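PDB 4E2A: putative acetyltransferase from Streptococcus mutans, which probably transfers an acyl group, most likely acetyl from acetyl-CoA, as other GNAT-family enzymes do. Local coordinates for residues R41-D46 with T96-M101; D46-L51 with V84-L89; K110-S115 with E127-Y132; E119-D124 with W161-V166. All coordinates share one frame; numbering follows the deposited sequence.

Contact 1 of 4, residues R41-D46 with T96-M101; sequences RKVNQD and TYFILM
Arg41 and Phe98 pair where the first strand of the GNAT fold, 38-42, closes one margin of the mixed sheet against strand 94-101. They form an antiparallel hydrogen-bonded pair: Arg41 N reaches Phe98 O at 3.2 Å and Phe98 N reaches Arg41 O at 2.9 Å. The next pair, Lys42 and Tyr97, is of the non-hydrogen-bonded kind, and past the strand's end Val43 N still donates a nearly straight bond (169°) to Thr96 O. Lys42 and Tyr97 run side by side in the same direction, CG of the lysine 3.5 Å from Tyr97 CE1, while the tyrosine hydroxyl is hydrogen-bonded to Glu95.

Beyond Phe98, Leu100 CD1 lies over one face of the Arg41 guanidinium, off-centre toward its rim. That group is held by a salt bridge to Glu47 and by a bond of 3.2 Å from Arg41 NH1 to Lys42 O, with the oxygen near the guanidinium plane. Val43 brings its two methyls to different places. With CG1 opposite the backbone N (chi1 180°), CG1 meets Phe98 CE2 at 3.9 Å, whereas CG2 sits in a CH-pi contact almost exactly on the normal of the Phe98 ring, 3.8 Å from its centroid.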
loop_
_atom_site.group_PDB
_atom_site.type_symbol
_atom_site.label_atom_id
_atom_site.label_comp_id
_atom_site.label_asym_id
_atom_site.label_seq_id
_atom_site.Cartn_x
_atom_site.Cartn_y
_atom_site.Cartn_z
ATOM N N ARG B 41 -24.050 11.137 13.966
ATOM C CA ARG B 41 -23.686 12.531 13.755
ATOM C C ARG B 41 -22.167 12.673 13.650
ATOM O O ARG B 41 -21.417 11.771 14.042
ATOM C CB ARG B 41 -24.219 13.417 14.901
ATOM C CG ARG B 41 -23.648 13.063 16.278
ATOM C CD ARG B 41 -23.769 14.203 17.298
ATOM N NE ARG B 41 -23.438 13.766 18.656
ATOM C CZ ARG B 41 -22.206 13.681 19.153
ATOM N NH1 ARG B 41 -21.165 14.014 18.404
ATOM N NH2 ARG B 41 -22.016 13.263 20.402
ATOM N N LYS B 42 -21.723 13.824 13.154
ATOM C CA LYS B 42 -20.304 14.092 13.015
ATOM C C LYS B 42 -19.643 14.118 14.385
ATOM O O LYS B 42 -20.274 14.467 15.375
ATOM C CB LYS B 42 -20.062 15.412 12.268
ATOM C CG LYS B 42 -20.682 15.423 10.883
ATOM C CD LYS B 42 -20.410 16.713 10.128
ATOM C CE LYS B 42 -21.307 16.819 8.904
ATOM N NZ LYS B 42 -21.202 18.150 8.240
ATOM N N VAL B 43 -18.371 13.724 14.425
ATOM C CA VAL B 43 -17.551 13.847 15.611
ATOM C C VAL B 43 -17.361 15.324 15.922
ATOM O O VAL B 43 -17.023 16.124 15.045
ATOM C CB VAL B 43 -16.147 13.191 15.410
ATOM C CG1 VAL B 43 -15.303 13.348 16.678
ATOM C CG2 VAL B 43 -16.284 11.722 15.055
ATOM N N ASN B 44 -17.596 15.685 17.175
ATOM C CA ASN B 44 -17.378 17.048 17.628
ATOM C C ASN B 44 -15.886 17.356 17.727
ATOM O O ASN B 44 -15.068 16.456 17.973
ATOM C CB ASN B 44 -18.038 17.239 18.999
ATOM C CG ASN B 44 -19.413 17.877 18.907
ATOM O OD1 ASN B 44 -19.537 19.100 18.982
ATOM N ND2 ASN B 44 -20.452 17.056 18.750
ATOM N N GLN B 45 -15.529 18.626 17.554
ATOM C CA GLN B 45 -14.149 19.066 17.762
ATOM C C GLN B 45 -13.625 18.635 19.135
ATOM O O GLN B 45 -12.482 18.213 19.263
ATOM C CB GLN B 45 -14.013 20.590 17.592
ATOM C CG GLN B 45 -13.877 21.071 16.137
ATOM C CD GLN B 45 -12.513 20.750 15.519
ATOM O OE1 GLN B 45 -11.747 19.941 16.044
ATOM N NE2 GLN B 45 -12.204 21.405 14.408
ATOM N N ASP B 46 -14.474 18.716 20.156
ATOM C CA ASP B 46 -14.060 18.355 21.511
ATOM C C ASP B 46 -14.138 16.850 21.827
ATOM O O ASP B 46 -14.022 16.442 22.988
ATOM C CB ASP B 46 -14.842 19.171 22.546
ATOM C CG ASP B 46 -16.296 18.751 22.642
ATOM O OD1 ASP B 46 -16.816 18.166 21.668
ATOM O OD2 ASP B 46 -16.923 19.009 23.693
ATOM N N THR B 96 -15.963 12.399 9.381
ATOM C CA THR B 96 -15.981 11.289 10.321
ATOM C C THR B 96 -17.223 11.368 11.220
ATOM O O THR B 96 -17.515 12.425 11.810
ATOM C CB THR B 96 -14.705 11.251 11.183
ATOM O OG1 THR B 96 -13.553 11.161 10.339
ATOM C CG2 THR B 96 -14.715 10.046 12.128
ATOM N N TYR B 97 -17.913 10.236 11.345
ATOM C CA TYR B 97 -19.150 10.145 12.130
ATOM C C TYR B 97 -19.025 9.144 13.279
ATOM O O TYR B 97 -18.314 8.139 13.162
ATOM C CB TYR B 97 -20.324 9.704 11.243
ATOM C CG TYR B 97 -20.675 10.678 10.140
ATOM C CD1 TYR B 97 -21.624 11.668 10.346
ATOM C CD2 TYR B 97 -20.054 10.603 8.892
ATOM C CE1 TYR B 97 -21.942 12.558 9.367
ATOM C CE2 TYR B 97 -20.365 11.507 7.887
ATOM C CZ TYR B 97 -21.318 12.480 8.140
ATOM O OH TYR B 97 -21.662 13.390 7.180
ATOM N N PHE B 98 -19.728 9.426 14.381
ATOM C CA PHE B 98 -19.998 8.439 15.416
ATOM C C PHE B 98 -21.401 7.895 15.190
ATOM O O PHE B 98 -22.304 8.619 14.731
ATOM C CB PHE B 98 -19.999 9.059 16.827
ATOM C CG PHE B 98 -18.626 9.317 17.414
ATOM C CD1 PHE B 98 -17.567 8.476 17.164
ATOM C CD2 PHE B 98 -18.415 10.413 18.233
ATOM C CE1 PHE B 98 -16.307 8.720 17.721
ATOM C CE2 PHE B 98 -17.156 10.678 18.781
ATOM C CZ PHE B 98 -16.105 9.824 18.523
ATOM N N ILE B 99 -21.592 6.623 15.512
ATOM C CA ILE B 99 -22.935 6.144 15.782
ATOM C C ILE B 99 -23.003 5.917 17.277
ATOM O O ILE B 99 -22.102 5.311 17.874
ATOM C CB ILE B 99 -23.338 4.883 14.994
ATOM C CG1 ILE B 99 -24.792 4.508 15.313
ATOM C CG2 ILE B 99 -22.413 3.723 15.294
ATOM C CD1 ILE B 99 -25.396 3.517 14.328
ATOM N N LEU B 100 -24.046 6.416 17.875
ATOM C CA LEU B 100 -24.179 6.452 19.306
ATOM C C LEU B 100 -25.375 5.667 19.795
ATOM O O LEU B 100 -26.395 5.639 19.178
ATOM C CB LEU B 100 -24.282 7.882 19.796
ATOM C CG LEU B 100 -23.079 8.763 19.612
ATOM C CD1 LEU B 100 -23.269 9.852 18.629
ATOM C CD2 LEU B 100 -22.673 9.265 20.909
ATOM N N MET B 101 -25.210 5.033 20.929
ATOM C CA MET B 101 -26.273 4.304 21.575
ATOM C C MET B 101 -26.477 4.839 22.987
ATOM O O MET B 101 -25.610 4.790 23.819
ATOM C CB MET B 101 -25.966 2.821 21.572
ATOM C CG MET B 101 -26.827 2.050 22.473
ATOM S SD MET B 101 -28.143 1.410 21.563
ATOM C CE MET B 101 -27.557 -0.201 21.440
#

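Contact 2 of 4, residues D46-L51 with V84-L89; sequences DELSLL and VLKLEL
Leu48, in the first turn of helix 48-63, points its branched end at helix 82-90. Its CB leads to a CG lying opposite the backbone N (chi1 177°), which carries the two methyls across to the other helix. There they part company: CD1 settles against the backbone and side chains, 3.7 Å from Leu85 CB and equally far from Lys86 N, with Leu89 CD1 at 4.1 Å, while CD2 meets Lys86 CB at 4.2 Å. The lysine crosses Leu48 at about a right angle, and its amino group goes on to a hydrogen bond with Gln45.

One turn later, Leu51 repeats the approach more deeply. Its CD2 touches Leu85 CD2 at 4.0 Å and comes within 4.4 Å of Leu89 CD2, so Leu85 and Leu89, themselves a turn apart, each meet both leucines of the first helix. Further inward, Leu51 rests on Phe98 and Leu89 on Thr96, both of strand 94-101. The result is an apolar leucine seam between two helices layered on one face of a sheet, an arrangement that belongs to the N-terminal half of the GNAT fold.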
loop_
_atom_site.group_PDB
_atom_site.type_symbol
_atom_site.label_atom_id
_atom_site.label_comp_id
_atom_site.label_asym_id
_atom_site.label_seq_id
_atom_site.Cartn_x
_atom_site.Cartn_y
_atom_site.Cartn_z
ATOM N N ASP B 46 -14.474 18.716 20.156
ATOM C CA ASP B 46 -14.060 18.355 21.511
ATOM C C ASP B 46 -14.138 16.850 21.827
ATOM O O ASP B 46 -14.022 16.442 22.988
ATOM C CB ASP B 46 -14.842 19.171 22.546
ATOM C CG ASP B 46 -16.296 18.751 22.642
ATOM O OD1 ASP B 46 -16.816 18.166 21.668
ATOM O OD2 ASP B 46 -16.923 19.009 23.693
ATOM N N GLU B 47 -14.323 16.029 20.799
ATOM C CA GLU B 47 -14.363 14.575 20.974
ATOM C C GLU B 47 -13.147 13.877 20.340
ATOM O O GLU B 47 -13.143 12.657 20.130
ATOM C CB GLU B 47 -15.680 14.010 20.408
ATOM C CG GLU B 47 -16.915 14.641 21.048
ATOM C CD GLU B 47 -18.237 14.060 20.540
ATOM O OE1 GLU B 47 -18.540 14.212 19.327
ATOM O OE2 GLU B 47 -18.967 13.445 21.360
ATOM N N LEU B 48 -12.119 14.651 20.024
ATOM C CA LEU B 48 -10.920 14.084 19.406
ATOM C C LEU B 48 -10.343 12.901 20.215
ATOM O O LEU B 48 -9.978 11.858 19.654
ATOM C CB LEU B 48 -9.877 15.189 19.194
ATOM C CG LEU B 48 -8.516 14.799 18.617
ATOM C CD1 LEU B 48 -8.673 14.350 17.195
ATOM C CD2 LEU B 48 -7.535 15.978 18.688
ATOM N N SER B 49 -10.279 13.031 21.529
ATOM C CA SER B 49 -9.703 11.977 22.349
ATOM C C SER B 49 -10.602 10.767 22.394
ATOM O O SER B 49 -10.160 9.674 22.363
ATOM C CB SER B 49 -9.415 12.470 23.760
ATOM O OG SER B 49 -8.521 13.546 23.747
ATOM N N LEU B 50 -11.890 11.019 22.423
ATOM C CA LEU B 50 -12.881 9.991 22.341
ATOM C C LEU B 50 -12.717 9.185 21.039
ATOM O O LEU B 50 -12.604 8.010 21.048
ATOM C CB LEU B 50 -14.249 10.636 22.478
ATOM C CG LEU B 50 -15.438 9.722 22.451
ATOM C CD1 LEU B 50 -15.236 8.430 23.170
ATOM C CD2 LEU B 50 -16.687 10.410 22.844
ATOM N N LEU B 51 -12.590 9.878 19.941
ATOM C CA LEU B 51 -12.344 9.257 18.670
ATOM C C LEU B 51 -11.094 8.381 18.658
ATOM O O LEU B 51 -11.133 7.294 18.195
ATOM C CB LEU B 51 -12.262 10.315 17.609
ATOM C CG LEU B 51 -11.932 9.815 16.224
ATOM C CD1 LEU B 51 -12.919 8.843 15.713
ATOM C CD2 LEU B 51 -11.612 10.898 15.256
ATOM N N VAL B 84 -2.787 13.336 13.756
ATOM C CA VAL B 84 -3.274 12.805 12.475
ATOM C C VAL B 84 -4.807 12.824 12.448
ATOM O O VAL B 84 -5.425 13.250 11.473
ATOM C CB VAL B 84 -2.718 11.396 12.195
ATOM C CG1 VAL B 84 -3.364 10.785 10.962
ATOM C CG2 VAL B 84 -1.182 11.441 12.049
ATOM N N LEU B 85 -5.419 12.377 13.533
ATOM C CA LEU B 85 -6.877 12.432 13.629
ATOM C C LEU B 85 -7.389 13.879 13.580
ATOM O O LEU B 85 -8.446 14.159 12.998
ATOM C CB LEU B 85 -7.346 11.721 14.902
ATOM C CG LEU B 85 -7.123 10.207 14.913
ATOM C CD1 LEU B 85 -7.349 9.669 16.315
ATOM C CD2 LEU B 85 -8.049 9.551 13.907
ATOM N N LYS B 86 -6.639 14.803 14.183
ATOM C CA LYS B 86 -7.015 16.216 14.098
ATOM C C LYS B 86 -7.088 16.716 12.649
ATOM O O LYS B 86 -8.056 17.388 12.265
ATOM C CB LYS B 86 -6.067 17.091 14.920
ATOM C CG LYS B 86 -6.341 18.598 14.800
ATOM C CD LYS B 86 -7.632 19.020 15.501
ATOM C CE LYS B 86 -7.847 20.543 15.344
ATOM N NZ LYS B 86 -9.250 20.991 15.617
ATOM N N LEU B 87 -6.064 16.410 11.845
ATOM C CA LEU B 87 -6.058 16.783 10.426
ATOM C C LEU B 87 -7.235 16.175 9.674
ATOM O O LEU B 87 -7.801 16.796 8.784
ATOM C CB LEU B 87 -4.770 16.336 9.743
ATOM C CG LEU B 87 -3.477 17.037 10.162
ATOM C CD1 LEU B 87 -2.263 16.312 9.586
ATOM C CD2 LEU B 87 -3.485 18.503 9.726
ATOM N N GLU B 88 -7.575 14.949 10.012
ATOM C CA GLU B 88 -8.715 14.272 9.453
ATOM C C GLU B 88 -10.013 14.986 9.807
ATOM O O GLU B 88 -10.817 15.158 8.990
ATOM C CB GLU B 88 -8.722 12.783 9.843
ATOM C CG GLU B 88 -7.564 11.998 9.249
ATOM C CD GLU B 88 -7.614 10.507 9.504
ATOM O OE1 GLU B 88 -8.530 10.068 10.175
ATOM O OE2 GLU B 88 -6.756 9.800 9.013
ATOM N N LEU B 89 -10.156 15.441 11.031
ATOM C CA LEU B 89 -11.365 16.096 11.444
ATOM C C LEU B 89 -11.522 17.484 10.829
ATOM O O LEU B 89 -12.597 17.966 10.691
ATOM C CB LEU B 89 -11.408 16.223 12.953
ATOM C CG LEU B 89 -11.998 15.115 13.824
ATOM C CD1 LEU B 89 -12.083 15.473 15.244
ATOM C CD2 LEU B 89 -13.253 14.490 13.324
#

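Contact 3 of 4, residues K110-S115 with E127-Y132; sequences KVNWGS and EIQRLY
Lys110 O is gripped by two successive amides of the facing strand: Gln129 N lies 2.9 Å away, and Arg130 N makes a longer, weak bond to the same oxygen. Lys110 N in turn donates to Arg130 O at 2.8 Å. A close backbone pair follows in Asn112 and Glu127, Glu127 N reaching Asn112 O at 2.7 Å with an almost straight N-H (176°) and Asn112 N reaching Glu127 O at 2.9 Å. Between these pairs, Val111 and Ile128 lie on the opposite face of the sheet, where helix 142-157 covers the isoleucine.

Gln129 and Arg130 both face Lys110, the definition of a classic beta bulge, here in the hairpin of strands 104-113 and 125-133. GNAT enzymes commonly carry a bulge in this fourth strand, close to where it splays from the fifth and the pantetheine arm of acetyl-CoA binds; the present bulge is consistent with that feature.

The side-chain end, where Gln129 is partly exposed, takes in a water. Lys110 runs extended alongside Gln129 until its last torsion (chi4 -88°) turns NZ aside, to donate at 2.7 Å to Gln129 OE1, in the carbonyl plane. The water accepts from both Lys110 NZ, at 3.0 Å, and Gln129 NE2. Gln129 NE2 also stands 3.3 Å above one face of the Arg130 guanidinium, toward its rim, and Glu88 holds Arg130 NH1 in a salt bridge.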
loop_
_atom_site.group_PDB
_atom_site.type_symbol
_atom_site.label_atom_id
_atom_site.label_comp_id
_atom_site.label_asym_id
_atom_site.label_seq_id
_atom_site.Cartn_x
_atom_site.Cartn_y
_atom_site.Cartn_z
ATOM N N LYS B 110 -15.695 6.700 8.426
ATOM C CA LYS B 110 -14.992 7.785 7.718
ATOM C C LYS B 110 -15.266 7.742 6.226
ATOM O O LYS B 110 -15.114 6.688 5.582
ATOM C CB LYS B 110 -13.477 7.795 8.007
ATOM C CG LYS B 110 -12.692 8.914 7.295
ATOM C CD LYS B 110 -11.187 8.836 7.624
ATOM C CE LYS B 110 -10.442 10.092 7.132
ATOM N NZ LYS B 110 -9.949 10.004 5.714
ATOM N N VAL B 111 -15.683 8.884 5.675
ATOM C CA VAL B 111 -15.931 8.988 4.228
ATOM C C VAL B 111 -15.073 10.076 3.559
ATOM O O VAL B 111 -14.730 11.056 4.186
ATOM C CB VAL B 111 -17.440 9.184 3.909
ATOM C CG1 VAL B 111 -18.216 7.895 4.270
ATOM C CG2 VAL B 111 -17.990 10.373 4.658
ATOM N N ASN B 112 -14.701 9.874 2.294
ATOM C CA ASN B 112 -13.851 10.821 1.584
ATOM C C ASN B 112 -14.383 11.181 0.202
ATOM O O ASN B 112 -15.068 10.383 -0.441
ATOM C CB ASN B 112 -12.435 10.268 1.374
ATOM C CG ASN B 112 -11.820 9.678 2.623
ATOM O OD1 ASN B 112 -11.251 8.587 2.574
ATOM N ND2 ASN B 112 -11.886 10.401 3.725
ATOM N N TRP B 113 -14.042 12.380 -0.257
ATOM C CA TRP B 113 -14.230 12.750 -1.654
ATOM C C TRP B 113 -13.138 13.750 -2.073
ATOM O O TRP B 113 -12.311 14.137 -1.243
ATOM C CB TRP B 113 -15.629 13.315 -1.889
ATOM C CG TRP B 113 -15.916 14.586 -1.154
ATOM C CD1 TRP B 113 -15.774 15.858 -1.637
ATOM C CD2 TRP B 113 -16.417 14.716 0.183
ATOM N NE1 TRP B 113 -16.155 16.774 -0.675
ATOM C CE2 TRP B 113 -16.557 16.096 0.449
ATOM C CE3 TRP B 113 -16.763 13.801 1.188
ATOM C CZ2 TRP B 113 -17.008 16.583 1.680
ATOM C CZ3 TRP B 113 -17.215 14.287 2.405
ATOM C CH2 TRP B 113 -17.332 15.666 2.641
ATOM N N GLY B 114 -13.130 14.163 -3.340
ATOM C CA GLY B 114 -12.094 15.069 -3.834
ATOM C C GLY B 114 -10.697 14.486 -3.688
ATOM O O GLY B 114 -10.473 13.292 -3.944
ATOM N N SER B 115 -9.746 15.324 -3.277
ATOM C CA SER B 115 -8.353 14.890 -3.150
ATOM C C SER B 115 -8.124 14.055 -1.889
ATOM O O SER B 115 -7.083 13.410 -1.742
ATOM C CB SER B 115 -7.402 16.099 -3.153
ATOM O OG SER B 115 -7.670 16.933 -2.034
ATOM N N GLU B 127 -15.824 7.938 -1.378
ATOM C CA GLU B 127 -15.195 6.736 -0.839
ATOM C C GLU B 127 -15.685 6.428 0.575
ATOM O O GLU B 127 -15.726 7.303 1.418
ATOM C CB GLU B 127 -13.662 6.902 -0.805
ATOM C CG GLU B 127 -12.930 5.757 -0.098
ATOM C CD GLU B 127 -11.430 6.018 0.102
ATOM O OE1 GLU B 127 -10.959 7.134 -0.163
ATOM O OE2 GLU B 127 -10.719 5.094 0.537
ATOM N N ILE B 128 -16.066 5.185 0.827
ATOM C CA ILE B 128 -16.306 4.748 2.200
ATOM C C ILE B 128 -15.023 4.055 2.658
ATOM O O ILE B 128 -14.683 2.973 2.162
ATOM C CB ILE B 128 -17.535 3.824 2.308
ATOM C CG1 ILE B 128 -18.774 4.528 1.733
ATOM C CG2 ILE B 128 -17.781 3.441 3.764
ATOM C CD1 ILE B 128 -19.924 3.551 1.372
ATOM N N GLN B 129 -14.287 4.715 3.555
ATOM C CA GLN B 129 -12.923 4.297 3.910
ATOM C C GLN B 129 -12.864 3.421 5.164
ATOM O O GLN B 129 -12.180 2.391 5.171
ATOM C CB GLN B 129 -12.002 5.524 4.096
ATOM C CG GLN B 129 -10.519 5.161 4.372
ATOM C CD GLN B 129 -9.712 6.298 5.013
ATOM O OE1 GLN B 129 -10.072 7.473 4.916
ATOM N NE2 GLN B 129 -8.609 5.941 5.670
ATOM N N ARG B 130 -13.550 3.851 6.222
ATOM C CA ARG B 130 -13.530 3.164 7.510
ATOM C C ARG B 130 -14.921 2.953 8.100
ATOM O O ARG B 130 -15.737 3.877 8.137
ATOM C CB ARG B 130 -12.727 3.972 8.552
ATOM C CG ARG B 130 -11.224 3.957 8.390
ATOM C CD ARG B 130 -10.539 4.826 9.471
ATOM N NE ARG B 130 -9.132 4.950 9.143
ATOM C CZ ARG B 130 -8.379 6.006 9.419
ATOM N NH1 ARG B 130 -8.901 7.058 10.051
ATOM N NH2 ARG B 130 -7.094 6.000 9.064
ATOM N N LEU B 131 -15.177 1.751 8.609
ATOM C CA LEU B 131 -16.403 1.520 9.370
ATOM C C LEU B 131 -16.164 0.411 10.404
ATOM O O LEU B 131 -15.962 -0.745 10.031
ATOM C CB LEU B 131 -17.583 1.176 8.421
ATOM C CG LEU B 131 -19.032 1.302 8.971
ATOM C CD1 LEU B 131 -20.117 1.137 7.893
ATOM C CD2 LEU B 131 -19.283 0.300 10.096
ATOM N N TYR B 132 -16.176 0.789 11.689
ATOM C CA TYR B 132 -15.964 -0.110 12.805
ATOM C C TYR B 132 -17.080 -0.003 13.835
ATOM O O TYR B 132 -17.553 1.094 14.144
ATOM C CB TYR B 132 -14.641 0.226 13.526
ATOM C CG TYR B 132 -13.375 -0.117 12.766
ATOM C CD1 TYR B 132 -12.740 -1.344 12.937
ATOM C CD2 TYR B 132 -12.809 0.801 11.887
ATOM C CE1 TYR B 132 -11.579 -1.636 12.257
ATOM C CE2 TYR B 132 -11.658 0.516 11.208
ATOM C CZ TYR B 132 -11.045 -0.699 11.392
ATOM O OH TYR B 132 -9.888 -0.980 10.712
HETATM O O HOH W 1 -7.564 8.367 6.623
#

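Contact 4 of 4, residues E119-D124 with W161-V166; sequences EQVLED and WVWLGV
The Trp163 indole presents one face to the loop 119-124: Val121 CG2 sits over the six-membered ring, 4.0 Å from its centroid and 11° off the normal, a CH-pi contact in which the two side chains meet at about a right angle. Glu119 O comes within 3.7 Å of Trp163 CZ2, and the ring nitrogen is hydrogen-bonded to Gln117. Trp161, two residues earlier, receives Glu123 O at its edge and in its plane, 3.7 Å from CD1, while Lys203 supplies a cation-pi partner.

Leu122 reaches the bases of both tryptophans, its CD1 3.9 Å from Trp161 CB and 4.2 Å from Trp163 CB. The backbones join through one weak bond, Trp161 N to Asp124 O at 3.3 Å.

The loop thus folds over the beginning of strand 161-167 before entering strand 125-133, which runs parallel to it in the sheet and pairs with it through Phe126 and Ile128. Strand 195-205 borders strand 161-167 across from 125-133, and farther along Leu164 and Val166 touch helix 171-179.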
loop_
_atom_site.group_PDB
_atom_site.type_symbol
_atom_site.label_atom_id
_atom_site.label_comp_id
_atom_site.label_asym_id
_atom_site.label_seq_id
_atom_site.Cartn_x
_atom_site.Cartn_y
_atom_site.Cartn_z
ATOM N N GLU B 119 -7.313 6.927 -2.876
ATOM C CA GLU B 119 -6.810 6.656 -4.222
ATOM C C GLU B 119 -7.663 7.390 -5.240
ATOM O O GLU B 119 -8.876 7.490 -5.083
ATOM C CB GLU B 119 -6.829 5.152 -4.521
ATOM C CG GLU B 119 -5.829 4.348 -3.702
ATOM C CD GLU B 119 -5.962 2.846 -3.899
ATOM O OE1 GLU B 119 -7.062 2.387 -4.278
ATOM O OE2 GLU B 119 -4.961 2.124 -3.669
ATOM N N GLN B 120 -7.031 7.916 -6.284
ATOM C CA GLN B 120 -7.786 8.516 -7.376
ATOM C C GLN B 120 -8.055 7.456 -8.435
ATOM O O GLN B 120 -7.210 7.198 -9.296
ATOM C CB GLN B 120 -7.031 9.702 -7.989
ATOM C CG GLN B 120 -6.853 10.890 -7.056
ATOM C CD GLN B 120 -8.174 11.436 -6.532
ATOM O OE1 GLN B 120 -9.112 11.691 -7.295
ATOM N NE2 GLN B 120 -8.253 11.612 -5.221
ATOM N N VAL B 121 -9.231 6.834 -8.360
ATOM C CA VAL B 121 -9.576 5.749 -9.270
ATOM C C VAL B 121 -10.816 6.037 -10.136
ATOM O O VAL B 121 -10.976 5.458 -11.209
ATOM C CB VAL B 121 -9.720 4.407 -8.522
ATOM C CG1 VAL B 121 -8.354 3.870 -8.140
ATOM C CG2 VAL B 121 -10.618 4.571 -7.288
ATOM N N LEU B 122 -11.675 6.941 -9.678
ATOM C CA LEU B 122 -12.865 7.313 -10.431
ATOM C C LEU B 122 -13.030 8.814 -10.439
ATOM O O LEU B 122 -12.488 9.510 -9.588
ATOM C CB LEU B 122 -14.122 6.691 -9.805
ATOM C CG LEU B 122 -14.206 5.172 -9.752
ATOM C CD1 LEU B 122 -15.397 4.726 -8.881
ATOM C CD2 LEU B 122 -14.299 4.613 -11.194
ATOM N N GLU B 123 -13.808 9.314 -11.388
ATOM C CA GLU B 123 -14.137 10.723 -11.404
ATOM C C GLU B 123 -15.454 10.960 -10.659
ATOM O O GLU B 123 -16.343 10.108 -10.674
ATOM C CB GLU B 123 -14.236 11.223 -12.848
ATOM C CG GLU B 123 -12.923 11.151 -13.622
ATOM C CD GLU B 123 -13.118 11.243 -15.133
ATOM O OE1 GLU B 123 -12.278 10.687 -15.879
ATOM O OE2 GLU B 123 -14.112 11.870 -15.574
ATOM N N ASP B 124 -15.583 12.115 -10.010
ATOM C CA ASP B 124 -16.839 12.459 -9.355
ATOM C C ASP B 124 -17.281 11.374 -8.394
ATOM O O ASP B 124 -18.467 10.984 -8.401
ATOM C CB ASP B 124 -17.949 12.662 -10.389
ATOM C CG ASP B 124 -18.039 14.083 -10.868
ATOM O OD1 ASP B 124 -18.282 14.289 -12.079
ATOM O OD2 ASP B 124 -17.863 14.993 -10.028
ATOM N N TRP B 161 -20.408 8.313 -8.197
ATOM C CA TRP B 161 -20.067 6.971 -7.718
ATOM C C TRP B 161 -19.714 6.957 -6.220
ATOM O O TRP B 161 -19.164 7.918 -5.679
ATOM C CB TRP B 161 -18.908 6.363 -8.541
ATOM C CG TRP B 161 -19.142 6.371 -10.011
ATOM C CD1 TRP B 161 -18.701 7.298 -10.905
ATOM C CD2 TRP B 161 -19.896 5.411 -10.769
ATOM N NE1 TRP B 161 -19.129 6.976 -12.176
ATOM C CE2 TRP B 161 -19.863 5.827 -12.117
ATOM C CE3 TRP B 161 -20.594 4.247 -10.432
ATOM C CZ2 TRP B 161 -20.506 5.114 -13.132
ATOM C CZ3 TRP B 161 -21.234 3.541 -11.453
ATOM C CH2 TRP B 161 -21.178 3.979 -12.779
ATOM N N VAL B 162 -20.077 5.868 -5.562
ATOM C CA VAL B 162 -19.552 5.559 -4.239
ATOM C C VAL B 162 -18.791 4.251 -4.404
ATOM O O VAL B 162 -19.239 3.341 -5.109
ATOM C CB VAL B 162 -20.687 5.455 -3.187
ATOM C CG1 VAL B 162 -21.694 4.394 -3.583
ATOM C CG2 VAL B 162 -20.129 5.164 -1.782
ATOM N N TRP B 163 -17.604 4.178 -3.811
ATOM C CA TRP B 163 -16.763 3.004 -3.933
ATOM C C TRP B 163 -16.095 2.595 -2.618
ATOM O O TRP B 163 -15.996 3.375 -1.669
ATOM C CB TRP B 163 -15.696 3.220 -5.019
ATOM C CG TRP B 163 -14.647 4.215 -4.651
ATOM C CD1 TRP B 163 -14.742 5.569 -4.738
ATOM C CD2 TRP B 163 -13.338 3.934 -4.133
ATOM N NE1 TRP B 163 -13.570 6.147 -4.331
ATOM C CE2 TRP B 163 -12.700 5.177 -3.949
ATOM C CE3 TRP B 163 -12.651 2.762 -3.820
ATOM C CZ2 TRP B 163 -11.390 5.275 -3.451
ATOM C CZ3 TRP B 163 -11.355 2.862 -3.322
ATOM C CH2 TRP B 163 -10.745 4.109 -3.137
ATOM N N LEU B 164 -15.629 1.353 -2.577
ATOM C CA LEU B 164 -14.879 0.864 -1.438
ATOM C C LEU B 164 -13.973 -0.278 -1.897
ATOM O O LEU B 164 -14.138 -0.808 -2.989
ATOM C CB LEU B 164 -15.831 0.423 -0.321
ATOM C CG LEU B 164 -16.977 -0.523 -0.699
ATOM C CD1 LEU B 164 -16.437 -1.923 -0.780
ATOM C CD2 LEU B 164 -18.085 -0.456 0.351
ATOM N N GLY B 165 -12.993 -0.623 -1.072
ATOM C CA GLY B 165 -12.099 -1.721 -1.376
ATOM C C GLY B 165 -12.434 -2.930 -0.537
ATOM O O GLY B 165 -12.828 -2.795 0.612
ATOM N N VAL B 166 -12.285 -4.118 -1.117
ATOM C CA VAL B 166 -12.512 -5.352 -0.381
ATOM C C VAL B 166 -11.445 -6.378 -0.763
ATOM O O VAL B 166 -11.030 -6.458 -1.918
ATOM C CB VAL B 166 -13.926 -5.940 -0.651
ATOM C CG1 VAL B 166 -14.071 -6.323 -2.122
ATOM C CG2 VAL B 166 -14.193 -7.147 0.247
#

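Three contacts lie on one mixed GNAT sheet: contact 1 at its 38-42 margin, contact 3 near the middle, and contact 4 where the loop leading into strand 125-133 lies on strand 161-167. Contact 2 joins two helices packed on the sheet and is nested along the chain within the loop that contact 1 closes, their centres about 10 Å apart and joined by the Arg41–Glu47 salt bridge. Contact 3 follows, tied to contact 2 through Glu88 and Arg130. Contacts 3 and 4 alternate along the chain, centres about 10 Å apart, whereas the centre of contact 4 lies about 24 Å from those of contacts 1 and 2. The shared sheet thereby links N-terminal helices to C-terminal strands.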